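Local structure of probable hydrolase (Pseudomonas aeruginosa, 7AL6) at residues E6-S11 against A19-P24; K28-L33 against L53-L58; D38-F43 against A186-E191. The protein is of unconfirmed function but has an alpha/beta hydrolase fold and is probably a hydrolase, possibly a lipolytic enzyme. All coordinates share one frame; numbering follows the deposited sequence.

Interaction 1 of 3, residues E6-S11 against A19-P24; sequences EEVRIS and AHLFGP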
loop_
_atom_site.group_PDB
_atom_site.type_symbol
_atom_site.label_atom_id
_atom_site.label_comp_id
_atom_site.label_asym_id
_atom_site.label_seq_id
_atom_site.Cartn_x
_atom_site.Cartn_y
_atom_site.Cartn_z
ATOM N N GLU A 6 8.804 16.947 -21.185
ATOM C CA GLU A 6 10.133 16.800 -20.615
ATOM C C GLU A 6 10.177 16.084 -19.285
ATOM O O GLU A 6 11.253 15.646 -18.890
ATOM C CB GLU A 6 10.787 18.173 -20.388
ATOM C CG GLU A 6 10.624 19.138 -21.521
ATOM C CD GLU A 6 11.495 20.370 -21.330
ATOM O OE1 GLU A 6 12.119 20.792 -22.328
ATOM O OE2 GLU A 6 11.561 20.887 -20.190
ATOM N N GLU A 7 9.099 16.123 -18.533
ATOM C CA GLU A 7 9.035 15.521 -17.194
ATOM C C GLU A 7 7.793 14.645 -17.122
ATOM O O GLU A 7 6.725 15.147 -17.381
ATOM C CB GLU A 7 9.090 16.651 -16.179
ATOM C CG GLU A 7 9.144 16.182 -14.765
ATOM C CD GLU A 7 10.390 15.406 -14.379
ATOM O OE1 GLU A 7 10.237 14.450 -13.664
ATOM O OE2 GLU A 7 11.457 15.756 -14.815
ATOM N N VAL A 8 7.943 13.393 -16.731
ATOM C CA VAL A 8 6.816 12.430 -16.683
ATOM C C VAL A 8 6.907 11.464 -15.499
ATOM O O VAL A 8 7.936 11.353 -14.898
ATOM C CB VAL A 8 6.771 11.623 -17.985
ATOM C CG1 VAL A 8 6.619 12.503 -19.202
ATOM C CG2 VAL A 8 7.993 10.743 -18.109
ATOM N N ARG A 9 5.783 10.840 -15.198
ATOM C CA ARG A 9 5.629 9.726 -14.256
ATOM C C ARG A 9 5.593 8.480 -15.134
ATOM O O ARG A 9 4.925 8.545 -16.159
ATOM C CB ARG A 9 4.293 9.741 -13.521
ATOM C CG ARG A 9 4.043 10.969 -12.679
ATOM C CD ARG A 9 5.161 11.144 -11.701
ATOM N NE ARG A 9 5.050 10.380 -10.483
ATOM C CZ ARG A 9 5.936 10.444 -9.503
ATOM N NH1 ARG A 9 6.983 11.226 -9.621
ATOM N NH2 ARG A 9 5.774 9.740 -8.413
ATOM N N ILE A 10 6.331 7.435 -14.807
ATOM C CA ILE A 10 6.279 6.166 -15.570
ATOM C C ILE A 10 5.624 5.162 -14.636
ATOM O O ILE A 10 6.167 4.909 -13.584
ATOM C CB ILE A 10 7.661 5.732 -16.071
ATOM C CG1 ILE A 10 8.335 6.842 -16.871
ATOM C CG2 ILE A 10 7.544 4.444 -16.862
ATOM C CD1 ILE A 10 9.739 6.555 -17.274
ATOM N N SER A 11 4.487 4.630 -15.036
ATOM C CA SER A 11 3.696 3.740 -14.188
ATOM C C SER A 11 4.136 2.305 -14.429
ATOM O O SER A 11 3.942 1.767 -15.528
ATOM C CB SER A 11 2.201 3.860 -14.476
ATOM O OG SER A 11 1.751 5.112 -14.012
ATOM N N ALA A 19 10.825 10.530 -14.335
ATOM C CA ALA A 19 11.923 10.625 -15.293
ATOM C C ALA A 19 11.902 11.970 -16.007
ATOM O O ALA A 19 10.838 12.563 -16.225
ATOM C CB ALA A 19 11.853 9.542 -16.353
ATOM N N HIS A 20 13.092 12.446 -16.366
ATOM C CA HIS A 20 13.263 13.589 -17.249
ATOM C C HIS A 20 13.622 13.066 -18.630
ATOM O O HIS A 20 14.474 12.180 -18.765
ATOM C CB HIS A 20 14.343 14.557 -16.738
ATOM C CG HIS A 20 14.262 15.917 -17.373
ATOM N ND1 HIS A 20 13.403 16.895 -16.919
ATOM C CD2 HIS A 20 14.873 16.434 -18.466
ATOM C CE1 HIS A 20 13.514 17.968 -17.690
ATOM N NE2 HIS A 20 14.382 17.704 -18.648
ATOM N N LEU A 21 12.987 13.611 -19.653
ATOM C CA LEU A 21 13.137 13.153 -21.048
ATOM C C LEU A 21 14.053 14.098 -21.824
ATOM O O LEU A 21 13.771 15.276 -21.841
ATOM C CB LEU A 21 11.755 13.102 -21.689
ATOM C CG LEU A 21 10.742 12.198 -21.006
ATOM C CD1 LEU A 21 9.442 12.176 -21.776
ATOM C CD2 LEU A 21 11.287 10.800 -20.832
ATOM N N PHE A 22 15.090 13.594 -22.474
ATOM C CA PHE A 22 16.009 14.416 -23.279
ATOM C C PHE A 22 16.091 13.883 -24.705
ATOM O O PHE A 22 15.987 12.701 -24.914
ATOM C CB PHE A 22 17.440 14.361 -22.764
ATOM C CG PHE A 22 17.675 14.905 -21.390
ATOM C CD1 PHE A 22 17.920 16.244 -21.201
ATOM C CD2 PHE A 22 17.688 14.071 -20.299
ATOM C CE1 PHE A 22 18.156 16.744 -19.941
ATOM C CE2 PHE A 22 17.924 14.573 -19.038
ATOM C CZ PHE A 22 18.163 15.906 -18.868
ATOM N N GLY A 23 16.345 14.768 -25.653
ATOM C CA GLY A 23 16.594 14.428 -27.046
ATOM C C GLY A 23 15.349 14.292 -27.863
ATOM O O GLY A 23 14.273 14.304 -27.358
ATOM N N PRO A 24 15.546 14.088 -29.156
ATOM C CA PRO A 24 14.446 13.928 -30.115
ATOM C C PRO A 24 13.648 12.656 -29.878
ATOM O O PRO A 24 14.218 11.598 -29.559
ATOM C CB PRO A 24 15.167 13.883 -31.473
ATOM C CG PRO A 24 16.601 13.502 -31.151
ATOM C CD PRO A 24 16.888 13.998 -29.771
#
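Glu6 O is met by three groups of residues 19-24. Leu21 N donates to it at 2.8 Å, with a nearly straight N-H (171°), from above the plane of the carbonyl. His20 CA adds a CA-H...O contact to the same oxygen at 3.3 Å. Glu6 O also sits over one face of the His20 ring, offset toward the rim. Its nearness to ND1 is not a hydrogen bond, since the angle is poor. The ND1 hydrogen goes instead to Glu7 OE2, 3.1 Å from ND1 and in the ring plane at its edge. That oxygen is met nearly along its C-O axis, and the carboxylate and ring planes are 40° apart. Glu7 and His20 form a non-hydrogen-bonded antiparallel pair, with both CB atoms on one face of the sheet. A bend at chi2 (65°) turns Glu7 CD back toward the partner strand, and OE1 comes to 3.2 Å from Ala19 O. These two acceptors would repel each other, but OE1 also has a salt bridge to Arg188, which probably offsets this.

Val8 and Ala19 are the next pair, hydrogen-bonded in both directions. Val8 N donates to Ala19 O and Ala19 N to Val8 O, each at 3.1 Å. On their face of the sheet, Val8 CG1 touches Leu21 CD1 at 3.8 Å, the two side chains crossing at about a right angle. Ile10 CD1 lies 3.8 Å from Ala19 CB, and Val8 also packs on Leu190 of the second subunit. The contact belongs to the open end of a beta hairpin whose strand 7-11 is outermost in the main sheet of this chain. One face of the hairpin is thus apolar, while the other carries a carboxylate set between imidazole and guanidinium, which probably favours an ionised Glu7.

Interaction 2 of 3, residues K28-L33 against L53-L58; sequences KPVIAL and LRIVAL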
loop_
_atom_site.group_PDB
_atom_site.type_symbol
_atom_site.label_atom_id
_atom_site.label_comp_id
_atom_site.label_asym_id
_atom_site.label_seq_id
_atom_site.Cartn_x
_atom_site.Cartn_y
_atom_site.Cartn_z
ATOM N N LYS A 28 18.093 7.394 -30.680
ATOM C CA LYS A 28 18.429 6.074 -30.174
ATOM C C LYS A 28 17.966 5.935 -28.722
ATOM O O LYS A 28 18.272 6.797 -27.895
ATOM C CB LYS A 28 19.933 5.833 -30.258
ATOM C CG LYS A 28 20.489 5.811 -31.684
ATOM C CD LYS A 28 21.913 5.217 -31.698
ATOM C CE LYS A 28 22.592 5.391 -33.065
ATOM N NZ LYS A 28 23.118 6.783 -33.242
ATOM N N PRO A 29 17.252 4.869 -28.375
ATOM C CA PRO A 29 16.717 4.755 -27.001
ATOM C C PRO A 29 17.803 4.475 -25.963
ATOM O O PRO A 29 18.516 3.472 -26.035
ATOM C CB PRO A 29 15.721 3.602 -27.105
ATOM C CG PRO A 29 16.156 2.796 -28.385
ATOM C CD PRO A 29 16.760 3.818 -29.294
ATOM N N VAL A 30 17.859 5.338 -24.946
ATOM C CA VAL A 30 18.798 5.231 -23.826
ATOM C C VAL A 30 18.065 5.507 -22.514
ATOM O O VAL A 30 17.367 6.515 -22.393
ATOM C CB VAL A 30 19.965 6.233 -23.985
ATOM C CG1 VAL A 30 20.940 6.093 -22.826
ATOM C CG2 VAL A 30 20.650 6.045 -25.315
ATOM N N ILE A 31 18.249 4.640 -21.521
ATOM C CA ILE A 31 17.869 4.938 -20.140
ATOM C C ILE A 31 19.129 5.308 -19.367
ATOM O O ILE A 31 20.117 4.552 -19.380
ATOM C CB ILE A 31 17.141 3.752 -19.481
ATOM C CG1 ILE A 31 15.934 3.382 -20.321
ATOM C CG2 ILE A 31 16.660 4.134 -18.062
ATOM C CD1 ILE A 31 15.237 2.051 -19.870
ATOM N N ALA A 32 19.105 6.484 -18.725
ATOM C CA ALA A 32 20.206 6.976 -17.908
ATOM C C ALA A 32 19.920 6.743 -16.432
ATOM O O ALA A 32 18.870 7.155 -15.910
ATOM C CB ALA A 32 20.455 8.465 -18.175
ATOM N N LEU A 33 20.873 6.105 -15.755
ATOM C CA LEU A 33 20.741 5.668 -14.376
ATOM C C LEU A 33 21.800 6.340 -13.490
ATOM O O LEU A 33 23.002 6.296 -13.793
ATOM C CB LEU A 33 20.871 4.144 -14.314
ATOM C CG LEU A 33 19.969 3.326 -15.240
ATOM C CD1 LEU A 33 20.252 1.846 -14.967
ATOM C CD2 LEU A 33 18.518 3.639 -14.946
ATOM N N LEU A 53 20.313 11.012 -29.276
ATOM C CA LEU A 53 19.938 9.957 -28.309
ATOM C C LEU A 53 18.618 10.359 -27.645
ATOM O O LEU A 53 18.463 11.506 -27.340
ATOM C CB LEU A 53 21.027 9.771 -27.255
ATOM C CG LEU A 53 22.419 9.417 -27.770
ATOM C CD1 LEU A 53 23.316 9.007 -26.636
ATOM C CD2 LEU A 53 22.371 8.332 -28.818
ATOM N N ARG A 54 17.660 9.459 -27.519
ATOM C CA ARG A 54 16.429 9.737 -26.764
ATOM C C ARG A 54 16.734 9.236 -25.354
ATOM O O ARG A 54 16.707 8.052 -25.156
ATOM C CB ARG A 54 15.218 9.066 -27.394
ATOM C CG ARG A 54 13.949 9.246 -26.588
ATOM C CD ARG A 54 13.526 10.683 -26.354
ATOM N NE ARG A 54 12.132 10.737 -25.997
ATOM C CZ ARG A 54 11.433 11.832 -25.807
ATOM N NH1 ARG A 54 10.163 11.742 -25.497
ATOM N NH2 ARG A 54 11.991 13.008 -25.926
ATOM N N ILE A 55 17.022 10.113 -24.415
ATOM C CA ILE A 55 17.462 9.701 -23.066
ATOM C C ILE A 55 16.348 9.891 -22.052
ATOM O O ILE A 55 15.840 10.987 -21.893
ATOM C CB ILE A 55 18.734 10.461 -22.659
ATOM C CG1 ILE A 55 19.868 10.240 -23.658
ATOM C CG2 ILE A 55 19.152 10.103 -21.263
ATOM C CD1 ILE A 55 21.000 11.194 -23.507
ATOM N N VAL A 56 16.054 8.813 -21.364
ATOM C CA VAL A 56 15.111 8.782 -20.256
ATOM C C VAL A 56 15.973 8.767 -19.009
ATOM O O VAL A 56 16.572 7.740 -18.665
ATOM C CB VAL A 56 14.187 7.562 -20.340
ATOM C CG1 VAL A 56 13.275 7.485 -19.118
ATOM C CG2 VAL A 56 13.359 7.602 -21.617
ATOM N N ALA A 57 16.101 9.921 -18.354
ATOM C CA ALA A 57 16.907 10.035 -17.146
ATOM C C ALA A 57 15.975 9.710 -16.000
ATOM O O ALA A 57 15.164 10.554 -15.575
ATOM C CB ALA A 57 17.528 11.426 -16.988
ATOM N N LEU A 58 16.127 8.503 -15.487
ATOM C CA LEU A 58 15.224 7.911 -14.522
ATOM C C LEU A 58 15.663 8.197 -13.099
ATOM O O LEU A 58 16.849 8.101 -12.779
ATOM C CB LEU A 58 15.210 6.409 -14.754
ATOM C CG LEU A 58 14.204 5.560 -13.999
ATOM C CD1 LEU A 58 12.801 5.838 -14.486
ATOM C CD2 LEU A 58 14.608 4.071 -14.192
HETATM O O HOH W 1 19.069 9.272 -14.007
#
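The central sheet of the alpha/beta hydrolase fold contains strands 28-33 and 53-58 as parallel neighbours, paired from Lys28 with Leu53 to Ala32 with Ala57. Backbone bonds run alternately from one strand to the other. Arg54 N donates to Lys28 O, and Val30 N to Arg54 O. Val56 N then meets Val30 O at 2.8 Å (169°), nearly in line with the carbonyl. Ala32 N meets Val56 O at 2.8 Å from above the carbonyl plane. Leu58 N donates to Ala32 O at 3.1 Å. Ala32 O has a second donor, a water at 2.9 Å that also donates to Leu58 O.

One face is lined by small and branched groups. Ala32 CB lies 3.7 Å from Ile55 CG2. That methyl stands anti to the backbone N of Ile55, while CG1 lies beside the N (chi1 -58°) and reaches Val30 CB at 4.0 Å. Lys28 CB touches Leu53 CD2 at the start of the pair. On the other face Leu33 and Leu58 lie side by side, CD2 to CD2 at 4.0 Å. Helix 77-91 packs there through Val84 and Val87. Arg54 leads away from strand 28-33, its NH2 bonding to Gly23 O. The pairing is therefore carried by backbone polar groups, with mostly hydrocarbon above and below and one water bridging two carbonyls at the end.

Interaction 3 of 3, residues D38-F43 against A186-E191; sequences DNAMSF and AQRGLE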
loop_
_atom_site.group_PDB
_atom_site.type_symbol
_atom_site.label_atom_id
_atom_site.label_comp_id
_atom_site.label_asym_id
_atom_site.label_seq_id
_atom_site.Cartn_x
_atom_site.Cartn_y
_atom_site.Cartn_z
ATOM N N ASP A 38 21.595 9.988 -5.389
ATOM C CA ASP A 38 21.482 11.077 -6.345
ATOM C C ASP A 38 20.100 11.015 -7.001
ATOM O O ASP A 38 19.170 10.483 -6.397
ATOM C CB ASP A 38 22.613 10.983 -7.378
ATOM C CG ASP A 38 23.984 11.232 -6.761
ATOM O OD1 ASP A 38 24.019 11.770 -5.635
ATOM O OD2 ASP A 38 25.009 10.895 -7.405
ATOM N N ASN A 39 19.978 11.542 -8.217
ATOM C CA ASN A 39 18.717 11.627 -8.953
ATOM C C ASN A 39 19.047 11.969 -10.391
ATOM O O ASN A 39 20.219 12.122 -10.758
ATOM C CB ASN A 39 17.766 12.653 -8.333
ATOM C CG ASN A 39 18.369 14.025 -8.215
ATOM O OD1 ASN A 39 18.726 14.627 -9.211
ATOM N ND2 ASN A 39 18.415 14.559 -6.977
ATOM N N ALA A 40 18.009 12.150 -11.198
ATOM C CA ALA A 40 18.211 12.354 -12.623
ATOM C C ALA A 40 18.984 13.630 -12.940
ATOM O O ALA A 40 19.479 13.780 -14.059
ATOM C CB ALA A 40 16.870 12.396 -13.363
ATOM N N MET A 41 19.047 14.590 -12.040
ATOM C CA MET A 41 19.855 15.771 -12.331
ATOM C C MET A 41 21.348 15.454 -12.419
ATOM O O MET A 41 22.113 16.284 -12.908
ATOM C CB MET A 41 19.653 16.844 -11.256
ATOM C CG MET A 41 18.269 17.525 -11.252
ATOM S SD MET A 41 17.989 18.489 -12.742
ATOM C CE MET A 41 18.926 19.982 -12.379
ATOM N N SER A 42 21.714 14.225 -12.139
ATOM C CA SER A 42 23.104 13.771 -12.280
ATOM C C SER A 42 23.454 13.944 -13.769
ATOM O O SER A 42 24.536 14.246 -14.039
ATOM C CB SER A 42 23.265 12.376 -11.790
ATOM O OG SER A 42 24.594 11.954 -11.858
ATOM N N PHE A 43 22.488 13.833 -14.677
ATOM C CA PHE A 43 22.682 13.924 -16.142
ATOM C C PHE A 43 22.300 15.292 -16.717
ATOM O O PHE A 43 22.255 15.414 -17.916
ATOM C CB PHE A 43 21.941 12.768 -16.809
ATOM C CG PHE A 43 22.404 11.414 -16.344
ATOM C CD1 PHE A 43 23.557 10.854 -16.847
ATOM C CD2 PHE A 43 21.725 10.725 -15.363
ATOM C CE1 PHE A 43 23.997 9.623 -16.401
ATOM C CE2 PHE A 43 22.168 9.494 -14.918
ATOM C CZ PHE A 43 23.309 8.948 -15.433
ATOM N N ALA A 186 20.337 19.139 -5.670
ATOM C CA ALA A 186 19.395 19.667 -4.682
ATOM C C ALA A 186 18.072 20.106 -5.302
ATOM O O ALA A 186 17.040 20.057 -4.633
ATOM C CB ALA A 186 19.991 20.875 -3.943
ATOM N N GLN A 187 18.070 20.527 -6.550
ATOM C CA GLN A 187 16.849 20.995 -7.242
ATOM C C GLN A 187 15.813 19.867 -7.320
ATOM O O GLN A 187 14.657 20.173 -7.369
ATOM C CB GLN A 187 17.196 21.543 -8.616
ATOM C CG GLN A 187 18.072 22.769 -8.537
ATOM C CD GLN A 187 17.904 23.657 -9.735
ATOM O OE1 GLN A 187 18.342 23.337 -10.822
ATOM N NE2 GLN A 187 17.246 24.778 -9.534
ATOM N N ARG A 188 16.262 18.625 -7.452
ATOM C CA ARG A 188 15.421 17.419 -7.556
ATOM C C ARG A 188 15.478 16.568 -6.289
ATOM O O ARG A 188 14.697 15.671 -6.220
ATOM C CB ARG A 188 15.912 16.613 -8.760
ATOM C CG ARG A 188 14.866 15.762 -9.451
ATOM C CD ARG A 188 15.328 15.067 -10.716
ATOM N NE ARG A 188 14.335 14.133 -11.177
ATOM C CZ ARG A 188 13.474 14.364 -12.142
ATOM N NH1 ARG A 188 13.517 15.484 -12.825
ATOM N NH2 ARG A 188 12.590 13.448 -12.450
ATOM N N GLY A 189 16.357 16.853 -5.336
ATOM C CA GLY A 189 16.568 15.998 -4.156
ATOM C C GLY A 189 16.061 16.556 -2.842
ATOM O O GLY A 189 16.134 15.874 -1.870
ATOM N N LEU A 190 15.559 17.769 -2.816
ATOM C CA LEU A 190 15.064 18.388 -1.580
ATOM C C LEU A 190 13.537 18.385 -1.525
ATOM O O LEU A 190 12.858 18.685 -2.527
ATOM C CB LEU A 190 15.563 19.835 -1.481
ATOM C CG LEU A 190 17.086 19.967 -1.347
ATOM C CD1 LEU A 190 17.481 21.394 -1.109
ATOM C CD2 LEU A 190 17.531 19.110 -0.199
ATOM N N GLU A 191 13.021 18.073 -0.362
ATOM C CA GLU A 191 11.621 18.268 -0.093
ATOM C C GLU A 191 11.411 19.217 1.078
ATOM O O GLU A 191 12.211 19.248 2.005
ATOM C CB GLU A 191 10.915 16.942 0.206
ATOM C CG GLU A 191 11.306 16.288 1.457
ATOM C CD GLU A 191 10.531 14.980 1.635
ATOM O OE1 GLU A 191 11.043 13.921 1.213
ATOM O OE2 GLU A 191 9.394 15.013 2.141
#
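Arg188, at the end of helix 179-189, lies with its side chain across Asn39 and Ala40. Its CB is 3.5 Å from Asn39 OD1. It also nears Met41 CG, but Met41 has two conformers and that approach is less certain. Arg188 CG stands anti to the backbone N (chi1 -151°) and passes Asn39 OD1 at 4.0 Å. The chain runs extended to NE, and Arg188 CD meets Asn39 OD1 at 3.7 Å. NE is 3.8 Å from Ala40 CB, which covers one face of the guanidinium, offset toward its rim. NE forms a salt bridge with Asp59 and, at the tip, NH2 reaches Glu7.

Both ends of the Asn39 amide are held. Its OD1 accepts Met41 N at 2.8 Å in the carbonyl plane, an Asx turn that leads into the 3-10 segment 40-42. ND2 donates to Leu185 O; its 3.5 Å approach to Gly189 N is between two donors and is not a bond. The contact joins the loop after strand 28-33 to the mostly helical insertion between strands 119-125 and 229-234, the usual place of the cap in this fold. Asp59 also accepts Ala40 N. One carboxylate thus ties both segments together, and Asp59 and Glu7 probably balance the buried guanidinium charge.

Interactions 1 and 2 lie in one mixed sheet, their centres about 9 Å apart. Strands 16-22 and 53-58 are neighbours there, joined by backbone bonds of His20 with Ala57 and Phe22 with Ile55. Interaction 1 closes before the other two open along the chain. Interactions 2 and 3 alternate, because loop 38-43 falls between strands 28-33 and 53-58. Interaction 3 is centred about 14 Å from interaction 1 and 16 Å from interaction 2. The Glu7-Arg188 salt bridge connects the hairpin to helix 179-189, and Phe43 packs on Ala32. The sheet, from its edge hairpin inward, is thereby tied to the cap-like insertion. Interactions 1 and 3 lie against the second subunit, and interaction 2 touches it through Arg54.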